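Local structure of Serine/threonine-protein phosphatase 2A regulatory subunit B'' subunit alpha (Homo sapiens, 4I5J) at residues 18-21 / 27-30; 31-36 / 66-71; 53-58 / 117-122; 57-62 / 171-176. The protein serves as a calcium-binding regulatory B'' subunit of protein phosphatase 2A and might modulate the substrate selectivity, catalytic activity and localization of the enzyme. All coordinates share one frame; numbering follows the deposited sequence.

Contact 1 (18-21 / 27-30); sequences CLLA and SLEQ
S27 meets A21 through its backbone: its carbonyl O lies 4.0 Å from A21 CB. L28 carries the contact. Its CG lies beside the backbone N and anti to the carbonyl carbon (chi1 -49°), which sends the two methyls to the end of helix 12-20. CD2 does most of the touching, 3.5 Å from A21 CB and equally near A21 N, at the point where the chain leaves helical geometry. The same methyl lies 3.9 Å from L20 CB, and CD1 reaches that carbon from its other branch at 4.1 Å. The fork of L28 thus straddles L20 at its root, not at its isobutyl tip. F16 and I17 of the same helix and F33 also pack on L28, so its side chain is buried, while its backbone is hydrogen-bonded to that of I80. Beyond L28 the chain runs on toward helix 54-72, where Q30 bonds to Q66. No hydrogen bond joins 18-21 to 27-30. The interaction across is apolar packing, the L28 methyls set against the helix end and A21, and the contact therefore depends on shape and burial rather than on any directional bond.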
# COMPACT_ATOMS: atom_id res chain seq x y z
N CYS A 18 10.06 21.17 11.54
CA CYS A 18 10.81 22.41 11.32
C CYS A 18 12.21 22.13 10.83
O CYS A 18 12.81 22.93 10.11
CB CYS A 18 10.88 23.26 12.60
SG CYS A 18 9.29 23.91 13.15
N LEU A 19 12.74 20.98 11.22
CA LEU A 19 14.11 20.64 10.88
C LEU A 19 14.25 20.25 9.41
O LEU A 19 15.19 20.66 8.75
CB LEU A 19 14.59 19.50 11.77
CG LEU A 19 16.03 19.08 11.54
CD1 LEU A 19 16.93 20.29 11.66
CD2 LEU A 19 16.43 18.04 12.55
N LEU A 20 13.31 19.46 8.89
CA LEU A 20 13.42 18.99 7.50
C LEU A 20 12.65 19.85 6.51
O LEU A 20 12.86 19.73 5.30
CB LEU A 20 12.91 17.55 7.35
CG LEU A 20 13.73 16.46 8.03
CD1 LEU A 20 13.22 15.10 7.59
CD2 LEU A 20 15.16 16.64 7.63
N ALA A 21 11.73 20.67 7.02
CA ALA A 21 10.82 21.39 6.14
C ALA A 21 11.51 22.56 5.48
O ALA A 21 12.42 23.14 6.04
CB ALA A 21 9.60 21.89 6.90
N SER A 27 4.50 21.21 6.81
CA SER A 27 4.42 19.82 6.38
C SER A 27 5.66 19.39 5.59
O SER A 27 6.42 20.23 5.09
CB SER A 27 3.18 19.62 5.52
OG SER A 27 3.29 20.37 4.33
N LEU A 28 5.86 18.08 5.48
CA LEU A 28 6.98 17.56 4.70
C LEU A 28 6.49 16.77 3.49
O LEU A 28 5.56 15.96 3.58
CB LEU A 28 7.87 16.65 5.55
CG LEU A 28 8.32 17.15 6.92
CD1 LEU A 28 9.09 16.08 7.69
CD2 LEU A 28 9.17 18.37 6.74
N GLU A 29 7.14 16.99 2.36
CA GLU A 29 6.88 16.21 1.17
C GLU A 29 7.96 15.15 1.03
O GLU A 29 8.98 15.23 1.70
CB GLU A 29 6.86 17.11 -0.05
CG GLU A 29 5.64 18.01 -0.03
CD GLU A 29 5.63 18.99 -1.16
OE1 GLU A 29 6.70 19.22 -1.78
OE2 GLU A 29 4.54 19.54 -1.43
N GLN A 30 7.74 14.19 0.13
CA GLN A 30 8.72 13.11 -0.08
C GLN A 30 10.14 13.61 -0.24
O GLN A 30 11.05 13.06 0.38
CB GLN A 30 8.32 12.22 -1.26
CG GLN A 30 7.10 11.38 -0.94
CD GLN A 30 7.01 10.11 -1.79
OE1 GLN A 30 7.89 9.83 -2.59
NE2 GLN A 30 5.94 9.34 -1.61

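Contact 2 (31-36 / 66-71); sequences EDFIPL and QRIFYT
F33 reaches across to I68 and F69 with its ring. From CB, which points at helix 54-72, CG lies beside the backbone N and anti to the carbonyl carbon (chi1 -78°), carrying the ring against I68 and F69, neighbours on helix 54-72. The two ortho carbons then part company: CD1 comes to 3.6 Å from F69 CE1, whereas CD2 lies 3.8 Å from I68 CD1. One atom further on, F33 CE1 is again 3.6 Å from F69 CE1, and CE2 meets I68 CG2 at 3.9 Å. The tip, CZ, lies 4.0 Å from that CG2 methyl. I68 CG2 thus sits over one face of the F33 ring in a CH-pi contact, 4.3 Å from the centroid and 27° off the normal. F69 is steeply turned instead, its plane at 77° to that of F33, and F33 CD1 lies at its edge. All three side chains are buried; F16 also borders F33, and F90 adds to the I68 side. Aromatic and aliphatic side chains packed between helices like this are typical of the hydrophobic core of EF-hand helical domains, here the N-terminal EF-hand region of the chain.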
# COMPACT_ATOMS: atom_id res chain seq x y z
N GLU A 31 10.32 14.65 -1.06
CA GLU A 31 11.68 15.17 -1.34
C GLU A 31 12.41 15.64 -0.08
O GLU A 31 13.64 15.55 0.01
CB GLU A 31 11.63 16.32 -2.37
CG GLU A 31 11.19 15.91 -3.79
CD GLU A 31 9.68 15.65 -3.94
OE1 GLU A 31 9.27 15.19 -5.03
OE2 GLU A 31 8.89 15.89 -3.00
N ASP A 32 11.65 16.12 0.90
CA ASP A 32 12.20 16.66 2.14
C ASP A 32 12.91 15.59 2.97
O ASP A 32 13.75 15.92 3.81
CB ASP A 32 11.09 17.29 2.98
CG ASP A 32 10.49 18.53 2.34
OD1 ASP A 32 11.23 19.21 1.61
OD2 ASP A 32 9.28 18.81 2.57
N PHE A 33 12.57 14.32 2.75
CA PHE A 33 13.18 13.23 3.49
C PHE A 33 14.50 12.78 2.87
O PHE A 33 15.25 12.03 3.49
CB PHE A 33 12.23 12.04 3.57
CG PHE A 33 11.15 12.21 4.59
CD1 PHE A 33 10.02 12.96 4.30
CD2 PHE A 33 11.28 11.65 5.85
CE1 PHE A 33 9.01 13.14 5.27
CE2 PHE A 33 10.30 11.82 6.81
CZ PHE A 33 9.16 12.56 6.52
N ILE A 34 14.76 13.22 1.64
CA ILE A 34 15.96 12.72 0.94
C ILE A 34 17.28 13.00 1.69
O ILE A 34 18.08 12.09 1.89
CB ILE A 34 16.03 13.20 -0.54
CG1 ILE A 34 15.04 12.41 -1.38
CG2 ILE A 34 17.45 13.03 -1.09
CD1 ILE A 34 14.67 13.08 -2.68
N PRO A 35 17.51 14.26 2.12
CA PRO A 35 18.79 14.45 2.81
C PRO A 35 18.88 13.66 4.12
O PRO A 35 19.98 13.24 4.50
CB PRO A 35 18.85 15.96 3.06
CG PRO A 35 17.51 16.47 2.78
CD PRO A 35 16.83 15.53 1.86
N LEU A 36 17.75 13.43 4.79
CA LEU A 36 17.73 12.58 5.98
C LEU A 36 18.16 11.14 5.64
O LEU A 36 18.96 10.53 6.34
CB LEU A 36 16.33 12.58 6.61
CG LEU A 36 16.16 11.60 7.77
CD1 LEU A 36 17.07 12.01 8.90
CD2 LEU A 36 14.74 11.51 8.25
N GLN A 66 8.89 5.73 0.42
CA GLN A 66 7.52 5.28 0.14
C GLN A 66 6.96 4.66 1.40
O GLN A 66 5.81 4.93 1.75
CB GLN A 66 7.46 4.26 -1.02
CG GLN A 66 7.85 4.82 -2.36
CD GLN A 66 7.47 6.28 -2.50
OE1 GLN A 66 6.29 6.63 -2.48
NE2 GLN A 66 8.47 7.13 -2.61
N ARG A 67 7.78 3.88 2.09
CA ARG A 67 7.33 3.20 3.31
C ARG A 67 7.00 4.18 4.43
O ARG A 67 6.06 3.96 5.19
CB ARG A 67 8.36 2.17 3.80
CG ARG A 67 8.54 0.99 2.82
CD ARG A 67 9.37 -0.11 3.45
NE ARG A 67 8.67 -0.72 4.59
CZ ARG A 67 9.23 -1.59 5.42
NH1 ARG A 67 10.50 -1.93 5.26
NH2 ARG A 67 8.53 -2.11 6.43
N ILE A 68 7.76 5.25 4.52
CA ILE A 68 7.48 6.30 5.51
C ILE A 68 6.10 6.88 5.19
O ILE A 68 5.21 6.89 6.04
CB ILE A 68 8.57 7.41 5.47
CG1 ILE A 68 9.87 6.96 6.16
CG2 ILE A 68 8.07 8.68 6.15
CD1 ILE A 68 11.11 7.84 5.81
N PHE A 69 5.90 7.32 3.95
CA PHE A 69 4.61 7.91 3.59
C PHE A 69 3.47 6.94 3.69
O PHE A 69 2.35 7.31 4.10
CB PHE A 69 4.66 8.60 2.23
CG PHE A 69 5.27 9.95 2.30
CD1 PHE A 69 6.64 10.09 2.57
CD2 PHE A 69 4.49 11.09 2.24
CE1 PHE A 69 7.21 11.35 2.68
CE2 PHE A 69 5.07 12.34 2.36
CZ PHE A 69 6.43 12.46 2.58
N TYR A 70 3.74 5.70 3.31
CA TYR A 70 2.72 4.66 3.36
C TYR A 70 2.13 4.56 4.76
O TYR A 70 0.91 4.49 4.93
CB TYR A 70 3.33 3.32 2.96
CG TYR A 70 2.34 2.19 2.82
CD1 TYR A 70 1.82 1.86 1.58
CD2 TYR A 70 1.93 1.47 3.93
CE1 TYR A 70 0.92 0.82 1.45
CE2 TYR A 70 1.01 0.42 3.80
CZ TYR A 70 0.52 0.10 2.57
OH TYR A 70 -0.38 -0.93 2.43
N THR A 71 2.99 4.54 5.76
CA THR A 71 2.57 4.35 7.14
C THR A 71 2.21 5.66 7.84
O THR A 71 1.27 5.73 8.62
CB THR A 71 3.69 3.65 7.91
OG1 THR A 71 3.90 2.36 7.35
CG2 THR A 71 3.36 3.51 9.38

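Contact 3 (53-58 / 117-122); sequences APEFHS and VIYCKF
Y119 OH makes the polar link of this contact, a weak hydrogen bond of 3.3 Å to E55 OE2. The phenol is the donor, and the carboxylate plane is turned 51° from the ring plane. E55 reaches it with an extended chain from the first turn of helix 54-72, at the exposed margin of the contact. The larger part is apolar. F56 lays one corner of its ring over a face of Y119: CE2 stands 3.7 Å above the plane and over the centre of the phenol ring, and CZ comes to 3.7 Å from Y119 CE2. The centroids are 4.6 Å apart and the planes 48° apart, an oblique pairing in which the F56 corner presses on the Y119 face. Y119 has CG anti to its own backbone nitrogen, chi1 -177°, which extends the ring out of helix 112-125, its face under the F56 corner and its hydroxyl at E55. With an alanine at Y119, the F56 corner would probably lose the flat surface it rests on and E55 its phenol donor, leaving a gap between the two helices. Y112, F115 and Y116, one to two turns earlier on helix 112-125, also border F56, and L50 in the loop before helix 54-72 also touches it. Elsewhere on helix 112-125, I118 packs on helix 173-184 and K121 forms a salt bridge with E184 there, so this helix lies against both helix 54-72 and helix 173-184.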
# COMPACT_ATOMS: atom_id res chain seq x y z
N ALA A 53 27.12 1.37 -4.85
CA ALA A 53 26.15 0.75 -5.73
C ALA A 53 25.05 1.76 -5.96
O ALA A 53 24.03 1.75 -5.27
CB ALA A 53 25.59 -0.56 -5.11
N PRO A 54 25.27 2.68 -6.92
CA PRO A 54 24.39 3.85 -7.06
C PRO A 54 22.94 3.52 -7.40
O PRO A 54 22.05 4.19 -6.88
CB PRO A 54 25.05 4.68 -8.17
CG PRO A 54 26.09 3.78 -8.81
CD PRO A 54 26.44 2.72 -7.81
N GLU A 55 22.70 2.54 -8.27
CA GLU A 55 21.31 2.18 -8.60
C GLU A 55 20.57 1.69 -7.35
O GLU A 55 19.40 1.99 -7.16
CB GLU A 55 21.28 1.10 -9.68
CG GLU A 55 19.90 0.76 -10.23
CD GLU A 55 19.98 0.19 -11.65
OE1 GLU A 55 20.86 0.62 -12.43
OE2 GLU A 55 19.15 -0.70 -11.98
N PHE A 56 21.26 0.94 -6.50
CA PHE A 56 20.63 0.43 -5.29
C PHE A 56 20.57 1.46 -4.17
O PHE A 56 19.65 1.46 -3.36
CB PHE A 56 21.31 -0.87 -4.87
CG PHE A 56 20.85 -2.02 -5.70
CD1 PHE A 56 21.48 -2.34 -6.88
CD2 PHE A 56 19.69 -2.71 -5.35
CE1 PHE A 56 21.00 -3.37 -7.68
CE2 PHE A 56 19.21 -3.74 -6.14
CZ PHE A 56 19.87 -4.07 -7.31
N HIS A 57 21.55 2.35 -4.14
CA HIS A 57 21.50 3.54 -3.29
C HIS A 57 20.20 4.32 -3.50
O HIS A 57 19.52 4.68 -2.53
CB HIS A 57 22.70 4.43 -3.63
CG HIS A 57 22.96 5.51 -2.62
ND1 HIS A 57 22.34 6.74 -2.66
CD2 HIS A 57 23.78 5.54 -1.55
CE1 HIS A 57 22.77 7.48 -1.66
NE2 HIS A 57 23.65 6.77 -0.97
N SER A 58 19.86 4.59 -4.76
CA SER A 58 18.69 5.39 -5.09
C SER A 58 17.39 4.67 -4.82
O SER A 58 16.48 5.24 -4.24
CB SER A 58 18.70 5.82 -6.55
OG SER A 58 19.77 6.71 -6.75
N VAL A 117 13.70 -7.53 -1.28
CA VAL A 117 12.56 -8.36 -1.65
C VAL A 117 11.66 -7.59 -2.61
O VAL A 117 11.29 -8.10 -3.68
CB VAL A 117 11.76 -8.82 -0.40
CG1 VAL A 117 10.41 -9.42 -0.80
CG2 VAL A 117 12.58 -9.82 0.40
N ILE A 118 11.32 -6.35 -2.23
CA ILE A 118 10.48 -5.49 -3.07
C ILE A 118 11.13 -5.22 -4.44
O ILE A 118 10.48 -5.30 -5.47
CB ILE A 118 10.17 -4.15 -2.37
CG1 ILE A 118 9.43 -4.39 -1.07
CG2 ILE A 118 9.32 -3.24 -3.26
CD1 ILE A 118 9.18 -3.12 -0.28
N TYR A 119 12.43 -4.93 -4.45
CA TYR A 119 13.14 -4.67 -5.70
C TYR A 119 13.11 -5.86 -6.65
O TYR A 119 12.88 -5.71 -7.85
CB TYR A 119 14.60 -4.23 -5.45
CG TYR A 119 15.33 -3.87 -6.74
CD1 TYR A 119 15.40 -2.55 -7.17
CD2 TYR A 119 15.90 -4.86 -7.56
CE1 TYR A 119 16.05 -2.21 -8.35
CE2 TYR A 119 16.54 -4.52 -8.75
CZ TYR A 119 16.61 -3.19 -9.13
OH TYR A 119 17.22 -2.83 -10.30
N CYS A 120 13.40 -7.05 -6.13
CA CYS A 120 13.40 -8.23 -6.99
C CYS A 120 12.03 -8.53 -7.57
O CYS A 120 11.92 -8.98 -8.72
CB CYS A 120 13.93 -9.45 -6.24
SG CYS A 120 15.67 -9.23 -5.79
N LYS A 121 10.99 -8.30 -6.77
CA LYS A 121 9.65 -8.53 -7.24
C LYS A 121 9.33 -7.55 -8.35
O LYS A 121 8.73 -7.94 -9.36
CB LYS A 121 8.64 -8.47 -6.11
CG LYS A 121 8.60 -9.76 -5.28
CD LYS A 121 7.64 -9.63 -4.11
CE LYS A 121 7.63 -10.90 -3.26
NZ LYS A 121 6.91 -10.68 -1.96
N PHE A 122 9.75 -6.29 -8.19
CA PHE A 122 9.57 -5.29 -9.24
C PHE A 122 10.32 -5.71 -10.51
O PHE A 122 9.79 -5.64 -11.63
CB PHE A 122 10.07 -3.92 -8.79
CG PHE A 122 9.91 -2.84 -9.84
CD1 PHE A 122 8.69 -2.19 -10.01
CD2 PHE A 122 10.98 -2.50 -10.67
CE1 PHE A 122 8.53 -1.20 -10.99
CE2 PHE A 122 10.83 -1.51 -11.65
CZ PHE A 122 9.61 -0.85 -11.81

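Contact 4 (57-62 / 171-176); sequences HSRYIT and MSYADF
R59 and Y173 make the CH-pi contact: R59 CD stands over the centre of the Y173 ring, 4.1 Å from its centroid and only 10° off the normal. The arginine bends at its second torsion (chi2 -60°), which folds the chain over the ring and brings the guanidinium back above the base of the tyrosine. There NH1 lies 3.4 Å from Y173 CB, and the guanidinium and ring planes are 32° apart. F122 of helix 112-125 meets the Y173 ring edge-to-face. Replacing R59 by an alanine takes away the CD and guanidinium cover over this face of Y173 and would probably open a gap there. Apolar packing comes from T62, whose CG2 meets the Y173 ring at its edge, 3.9 Å from CD2. The same methyl is a looser 4.4 Å from A174 CB. Y173 is therefore touched on a face and an edge by residues one turn apart on helix 54-72. The contact joins two EF-hand regions of the chain, helix 54-72 from the N-terminal EF-hand region and helix 173-184 from the following EF-hand pair, just beyond its short strand 170-171. No hydrogen bond joins the two segments themselves, but Y173 OH hydrogen-bonds T63 OG1, one residue past 57-62. Within 57-62, T62 OG1 donates to S58 O at 3.1 Å, from above the carbonyl plane, and that oxygen also accepts from T62 N. S172 caps helix 173-184, its OG accepting from D175 N at 3.2 Å with a nearly straight N-H.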
# COMPACT_ATOMS: atom_id res chain seq x y z
N HIS A 57 21.55 2.35 -4.14
CA HIS A 57 21.50 3.54 -3.29
C HIS A 57 20.20 4.32 -3.50
O HIS A 57 19.52 4.68 -2.53
CB HIS A 57 22.70 4.43 -3.63
CG HIS A 57 22.96 5.51 -2.62
ND1 HIS A 57 22.34 6.74 -2.66
CD2 HIS A 57 23.78 5.54 -1.55
CE1 HIS A 57 22.77 7.48 -1.66
NE2 HIS A 57 23.65 6.77 -0.97
N SER A 58 19.86 4.59 -4.76
CA SER A 58 18.69 5.39 -5.09
C SER A 58 17.39 4.67 -4.82
O SER A 58 16.48 5.24 -4.24
CB SER A 58 18.70 5.82 -6.55
OG SER A 58 19.77 6.71 -6.75
N ARG A 59 17.31 3.42 -5.29
CA ARG A 59 16.15 2.58 -5.07
C ARG A 59 15.84 2.37 -3.58
O ARG A 59 14.67 2.31 -3.20
CB ARG A 59 16.34 1.23 -5.75
CG ARG A 59 16.26 1.30 -7.26
CD ARG A 59 14.91 1.82 -7.71
NE ARG A 59 14.75 1.67 -9.15
CZ ARG A 59 13.94 2.42 -9.89
NH1 ARG A 59 13.22 3.39 -9.33
NH2 ARG A 59 13.86 2.21 -11.20
N TYR A 60 16.87 2.21 -2.76
CA TYR A 60 16.67 1.99 -1.32
C TYR A 60 16.04 3.23 -0.69
O TYR A 60 15.05 3.13 0.03
CB TYR A 60 17.99 1.63 -0.61
CG TYR A 60 17.86 1.61 0.89
CD1 TYR A 60 17.23 0.55 1.53
CD2 TYR A 60 18.33 2.66 1.66
CE1 TYR A 60 17.09 0.54 2.93
CE2 TYR A 60 18.19 2.67 3.05
CZ TYR A 60 17.58 1.60 3.67
OH TYR A 60 17.46 1.61 5.04
N ILE A 61 16.61 4.39 -0.98
CA ILE A 61 16.06 5.64 -0.48
C ILE A 61 14.62 5.87 -0.95
O ILE A 61 13.75 6.22 -0.15
CB ILE A 61 16.98 6.80 -0.86
CG1 ILE A 61 18.31 6.66 -0.11
CG2 ILE A 61 16.29 8.14 -0.55
CD1 ILE A 61 19.34 7.70 -0.48
N THR A 62 14.36 5.65 -2.24
CA THR A 62 13.00 5.77 -2.77
C THR A 62 12.05 4.85 -2.01
O THR A 62 10.92 5.23 -1.66
CB THR A 62 12.97 5.34 -4.25
OG1 THR A 62 13.69 6.30 -5.05
CG2 THR A 62 11.52 5.25 -4.75
N MET A 171 2.67 1.70 -14.11
CA MET A 171 2.92 1.81 -12.68
C MET A 171 4.42 2.01 -12.43
O MET A 171 5.26 1.20 -12.87
CB MET A 171 2.44 0.53 -11.96
CG MET A 171 2.81 0.48 -10.48
SD MET A 171 2.27 -1.03 -9.67
CE MET A 171 0.56 -0.64 -9.35
N SER A 172 4.77 3.07 -11.71
CA SER A 172 6.17 3.38 -11.42
C SER A 172 6.67 2.47 -10.32
O SER A 172 5.88 1.76 -9.67
CB SER A 172 6.32 4.83 -10.98
OG SER A 172 5.65 5.03 -9.74
N TYR A 173 7.98 2.51 -10.09
CA TYR A 173 8.57 1.78 -8.98
C TYR A 173 7.94 2.17 -7.63
O TYR A 173 7.61 1.31 -6.79
CB TYR A 173 10.11 1.98 -8.92
CG TYR A 173 10.69 1.22 -7.76
CD1 TYR A 173 10.87 -0.15 -7.82
CD2 TYR A 173 10.97 1.86 -6.56
CE1 TYR A 173 11.38 -0.87 -6.73
CE2 TYR A 173 11.48 1.16 -5.47
CZ TYR A 173 11.67 -0.19 -5.56
OH TYR A 173 12.13 -0.87 -4.46
N ALA A 174 7.78 3.48 -7.41
CA ALA A 174 7.29 3.98 -6.13
C ALA A 174 5.88 3.47 -5.89
O ALA A 174 5.56 2.95 -4.82
CB ALA A 174 7.31 5.51 -6.11
N ASP A 175 5.04 3.58 -6.91
CA ASP A 175 3.68 3.08 -6.79
C ASP A 175 3.60 1.57 -6.64
O ASP A 175 2.65 1.05 -6.05
CB ASP A 175 2.85 3.57 -7.96
CG ASP A 175 2.39 5.00 -7.76
OD1 ASP A 175 2.02 5.36 -6.60
OD2 ASP A 175 2.40 5.75 -8.74
N PHE A 176 4.58 0.86 -7.18
CA PHE A 176 4.62 -0.58 -7.01
C PHE A 176 4.83 -0.92 -5.53
O PHE A 176 4.24 -1.88 -5.02
CB PHE A 176 5.72 -1.22 -7.86
CG PHE A 176 5.86 -2.68 -7.62
CD1 PHE A 176 4.86 -3.55 -8.04
CD2 PHE A 176 6.93 -3.18 -6.94
CE1 PHE A 176 4.96 -4.90 -7.81
CE2 PHE A 176 7.06 -4.55 -6.71
CZ PHE A 176 6.06 -5.41 -7.14

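How the contacts relate
Helix 54-72 is shared by contacts 2, 3 and 4, which use its C-terminal part, N-terminal end and middle respectively. Contact 1 lies before them along the chain and touches contact 2, their centres about 10 Å apart, with E29 and Q30 packing on F69. Contacts 3 and 4 share H57 and S58 and have centres about 8 Å apart, while the centres of contacts 1 and 3 are about 25 Å apart. Contacts 1 and 2 stay within the N-terminal EF-hand region; contacts 3 and 4 join it to the following EF-hand pair. Helix 54-72 thus packs the one region against the other, and all four contacts lie away from the calcium-binding loop.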